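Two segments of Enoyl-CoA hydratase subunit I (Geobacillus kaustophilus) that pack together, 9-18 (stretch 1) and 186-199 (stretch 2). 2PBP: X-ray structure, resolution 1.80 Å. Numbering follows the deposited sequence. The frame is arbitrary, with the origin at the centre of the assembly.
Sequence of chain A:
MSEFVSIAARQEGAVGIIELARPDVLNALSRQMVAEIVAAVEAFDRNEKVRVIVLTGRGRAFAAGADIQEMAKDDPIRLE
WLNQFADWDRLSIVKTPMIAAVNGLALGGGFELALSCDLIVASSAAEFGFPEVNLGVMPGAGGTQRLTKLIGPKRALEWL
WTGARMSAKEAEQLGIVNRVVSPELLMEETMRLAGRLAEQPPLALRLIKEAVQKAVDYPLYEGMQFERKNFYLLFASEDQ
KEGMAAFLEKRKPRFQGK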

# COMPACT_ATOMS: atom_id res chain seq x y z
N ALA A 9 26.22 16.49 -6.91
CA ALA A 9 25.42 16.40 -5.70
C ALA A 9 25.47 17.69 -4.89
O ALA A 9 26.49 18.38 -4.88
N ARG A 10 24.37 18.00 -4.22
CA ARG A 10 24.28 19.20 -3.40
C ARG A 10 23.20 19.01 -2.35
O ARG A 10 22.40 18.08 -2.43
N GLN A 11 23.19 19.88 -1.35
CA GLN A 11 22.20 19.78 -0.29
C GLN A 11 21.42 21.08 -0.12
O GLN A 11 21.97 22.17 -0.25
N GLU A 12 20.14 20.93 0.16
CA GLU A 12 19.24 22.06 0.38
C GLU A 12 18.50 21.69 1.65
O GLU A 12 17.51 20.96 1.61
N GLY A 13 18.99 22.19 2.78
CA GLY A 13 18.37 21.86 4.05
C GLY A 13 18.62 20.39 4.34
O GLY A 13 19.77 19.94 4.29
N ALA A 14 17.57 19.64 4.63
CA ALA A 14 17.69 18.22 4.92
C ALA A 14 17.44 17.37 3.68
O ALA A 14 17.22 16.16 3.78
N VAL A 15 17.48 18.00 2.51
CA VAL A 15 17.26 17.31 1.25
C VAL A 15 18.55 17.19 0.44
O VAL A 15 19.22 18.19 0.16
N GLY A 16 18.91 15.96 0.08
CA GLY A 16 20.10 15.74 -0.71
C GLY A 16 19.67 15.60 -2.16
O GLY A 16 18.76 14.83 -2.46
N ILE A 17 20.32 16.35 -3.05
CA ILE A 17 19.99 16.30 -4.46
C ILE A 17 21.12 15.69 -5.29
O ILE A 17 22.28 16.07 -5.14
N ILE A 18 20.77 14.75 -6.16
CA ILE A 18 21.75 14.14 -7.04
C ILE A 18 21.27 14.42 -8.46
O ILE A 18 20.21 13.94 -8.88
N LEU A 186 8.66 21.77 -11.95
CA LEU A 186 9.09 20.47 -11.45
C LEU A 186 9.97 20.48 -10.20
O LEU A 186 9.62 19.88 -9.18
N MET A 187 11.12 21.14 -10.27
CA MET A 187 12.03 21.17 -9.13
C MET A 187 11.43 21.88 -7.92
O MET A 187 11.57 21.42 -6.79
N GLU A 188 10.77 23.00 -8.17
CA GLU A 188 10.14 23.76 -7.09
C GLU A 188 9.14 22.88 -6.36
O GLU A 188 9.14 22.80 -5.12
N GLU A 189 8.27 22.21 -7.12
CA GLU A 189 7.27 21.34 -6.52
C GLU A 189 7.89 20.14 -5.82
O GLU A 189 7.46 19.77 -4.73
N THR A 190 8.89 19.53 -6.45
CA THR A 190 9.54 18.36 -5.85
C THR A 190 10.24 18.73 -4.55
O THR A 190 10.14 18.01 -3.56
N MET A 191 10.95 19.86 -4.54
CA MET A 191 11.65 20.29 -3.34
C MET A 191 10.68 20.66 -2.22
O MET A 191 10.98 20.48 -1.04
N ARG A 192 9.52 21.18 -2.59
CA ARG A 192 8.53 21.54 -1.58
C ARG A 192 8.03 20.25 -0.93
O ARG A 192 7.88 20.18 0.29
N LEU A 193 7.77 19.24 -1.75
CA LEU A 193 7.31 17.95 -1.25
C LEU A 193 8.37 17.31 -0.36
O LEU A 193 8.07 16.82 0.73
N ALA A 194 9.62 17.32 -0.83
CA ALA A 194 10.72 16.74 -0.07
C ALA A 194 10.88 17.49 1.24
O ALA A 194 11.16 16.89 2.28
N GLY A 195 10.70 18.81 1.19
CA GLY A 195 10.81 19.63 2.38
C GLY A 195 9.77 19.22 3.41
O GLY A 195 10.07 19.13 4.60
N ARG A 196 8.55 18.97 2.95
CA ARG A 196 7.48 18.56 3.85
C ARG A 196 7.79 17.20 4.46
O ARG A 196 7.58 16.98 5.65
N LEU A 197 8.30 16.28 3.65
CA LEU A 197 8.65 14.95 4.15
C LEU A 197 9.80 15.05 5.15
O LEU A 197 9.86 14.30 6.12
N ALA A 198 10.72 15.99 4.91
CA ALA A 198 11.86 16.18 5.81
C ALA A 198 11.40 16.64 7.20
O ALA A 198 12.16 16.54 8.16
N GLU A 199 10.17 17.14 7.30
CA GLU A 199 9.63 17.60 8.57
C GLU A 199 8.94 16.48 9.34
O GLU A 199 8.56 16.65 10.50

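No hydrogen bond or salt bridge joins the two stretches: a beta hairpin meets a helix mainly through apolar side chains, and one methionine, Met 191, supplies the largest share of the buried surface. Its CA-to-CB bond points sideways, but chi angles of m, m and m bring its end nearer the hairpin. Met 191 SD lies 3.2 Å from Ile 17 CD1, a tight contact, while Met 191 CE sits 3.6 Å from Val 15 CG1 and 3.6 Å from Glu 12 CB. A long, unbranched, flexible side chain suits this position because it can follow the surface of three residues on two strands.

Val 15 and Ile 17 both point toward the helix, as alternate residues of a strand do, with Gly 16 between them making no contact. Both methyls of Val 15, in the t rotamer, lie against Met 191 and Ala 194; the closest approach to Ala 194 is Val 15 CG2 to Ala 194 CB, 3.8 Å. Ile 17 is m, m. Beta-branched residues such as these favour extended backbone and offer broad apolar surfaces.

Near the turn the backbones come close. Ala 14 CA and Ala 198 CA are 6.2 Å apart, and Ala 14 CB touches Ala 198 CB at 4.0 Å; small methyl groups fill this narrow space. Gly 13, at phi 69° in the type II' turn, adopts a conformation that favours glycine.

At the other end, Met 187, also m, m, m, points toward the hairpin, and Met 187 CE lies 4.4 Å from Arg 10 NH2, a loose, oblique approach to the guanidinium. Glu 12 directs its CB inward while its carboxylate leads away, keeping charge out of the apolar contact. The helix's charged pairs lie off this surface: Arg 192 NH2 bridges Glu 188 OE2 at 3.2 Å, and Arg 192 NH1 bridges Glu 189 OE2 at 2.9 Å.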

# COMPACT_ATOMS: atom_id res chain seq x y z
CB ALA A 9 25.89 15.23 -4.85
CB ARG A 10 23.94 20.42 -4.26
CG ARG A 10 22.56 20.38 -4.92
CD ARG A 10 22.38 21.56 -5.87
NE ARG A 10 21.11 21.52 -6.59
CZ ARG A 10 19.94 21.90 -6.07
NH1 ARG A 10 19.88 22.37 -4.83
NH2 ARG A 10 18.84 21.82 -6.80
CB GLN A 11 22.87 19.40 1.02
CG GLN A 11 23.56 18.05 0.97
CD GLN A 11 24.32 17.73 2.24
OE1 GLN A 11 23.73 17.57 3.31
NE2 GLN A 11 25.64 17.64 2.12
CB GLU A 12 18.27 22.20 -0.80
CG GLU A 12 17.37 23.42 -0.73
CD GLU A 12 18.16 24.72 -0.71
OE1 GLU A 12 19.08 24.87 -1.54
OE2 GLU A 12 17.85 25.59 0.14
CB ALA A 14 16.71 17.83 6.03
CB VAL A 15 16.20 18.06 0.39
CG1 VAL A 15 15.97 17.32 -0.93
CG2 VAL A 15 14.89 18.16 1.16
CB ILE A 17 19.68 17.72 -5.03
CG1 ILE A 17 18.60 18.40 -4.19
CG2 ILE A 17 19.26 17.62 -6.49
CD1 ILE A 17 17.23 17.70 -4.09
CB ILE A 18 21.86 12.62 -6.81
CG1 ILE A 18 22.42 12.35 -5.41
CG2 ILE A 18 22.76 12.01 -7.87
CD1 ILE A 18 22.26 10.91 -4.92
CB LEU A 186 9.79 19.68 -12.56
CG LEU A 186 10.35 18.32 -12.12
CD1 LEU A 186 9.21 17.44 -11.62
CD2 LEU A 186 11.07 17.66 -13.27
CB MET A 187 13.37 21.82 -9.51
CG MET A 187 14.23 20.95 -10.41
SD MET A 187 14.39 19.25 -9.80
CE MET A 187 15.38 19.50 -8.34
CB GLU A 188 9.43 24.98 -7.66
CG GLU A 188 8.68 25.79 -6.62
CD GLU A 188 7.75 26.80 -7.25
OE1 GLU A 188 8.21 27.57 -8.11
OE2 GLU A 188 6.56 26.83 -6.88
CB GLU A 189 6.28 20.87 -7.59
CG GLU A 189 5.38 21.97 -8.14
CD GLU A 189 4.50 22.60 -7.06
OE1 GLU A 189 3.83 21.84 -6.34
OE2 GLU A 189 4.48 23.84 -6.95
CB THR A 190 10.59 17.74 -6.82
OG1 THR A 190 9.94 17.37 -8.04
CG2 THR A 190 11.21 16.50 -6.19
CB MET A 191 12.57 21.47 -3.65
CG MET A 191 13.75 21.11 -4.55
SD MET A 191 14.75 19.76 -3.88
CE MET A 191 15.45 20.56 -2.42
CB ARG A 192 7.35 22.28 -2.23
CG ARG A 192 6.27 22.69 -1.24
CD ARG A 192 5.35 23.74 -1.84
NE ARG A 192 6.09 24.94 -2.23
CZ ARG A 192 6.27 25.33 -3.49
NH1 ARG A 192 5.77 24.62 -4.49
NH2 ARG A 192 6.96 26.43 -3.75
CB LEU A 193 6.99 17.01 -2.43
CG LEU A 193 6.68 15.56 -2.06
CD1 LEU A 193 5.43 15.50 -1.19
CD2 LEU A 193 6.48 14.75 -3.34
CB ALA A 194 12.01 16.82 -0.89
CB ARG A 196 6.14 18.51 3.12
CG ARG A 196 5.55 19.88 2.84
CD ARG A 196 4.05 19.78 2.56
NE ARG A 196 3.76 19.22 1.24
CZ ARG A 196 3.66 19.94 0.13
NH1 ARG A 196 3.84 21.26 0.17
NH2 ARG A 196 3.39 19.35 -1.02
CB LEU A 197 9.02 14.01 3.00
CG LEU A 197 7.88 13.58 2.08
CD1 LEU A 197 8.43 12.83 0.87
CD2 LEU A 197 6.91 12.69 2.85
CB ALA A 198 12.83 17.20 5.21
CB GLU A 199 8.64 18.75 8.36
CG GLU A 199 9.29 20.03 7.88
CD GLU A 199 10.27 20.60 8.88
OE1 GLU A 199 9.84 20.99 9.98
OE2 GLU A 199 11.48 20.64 8.57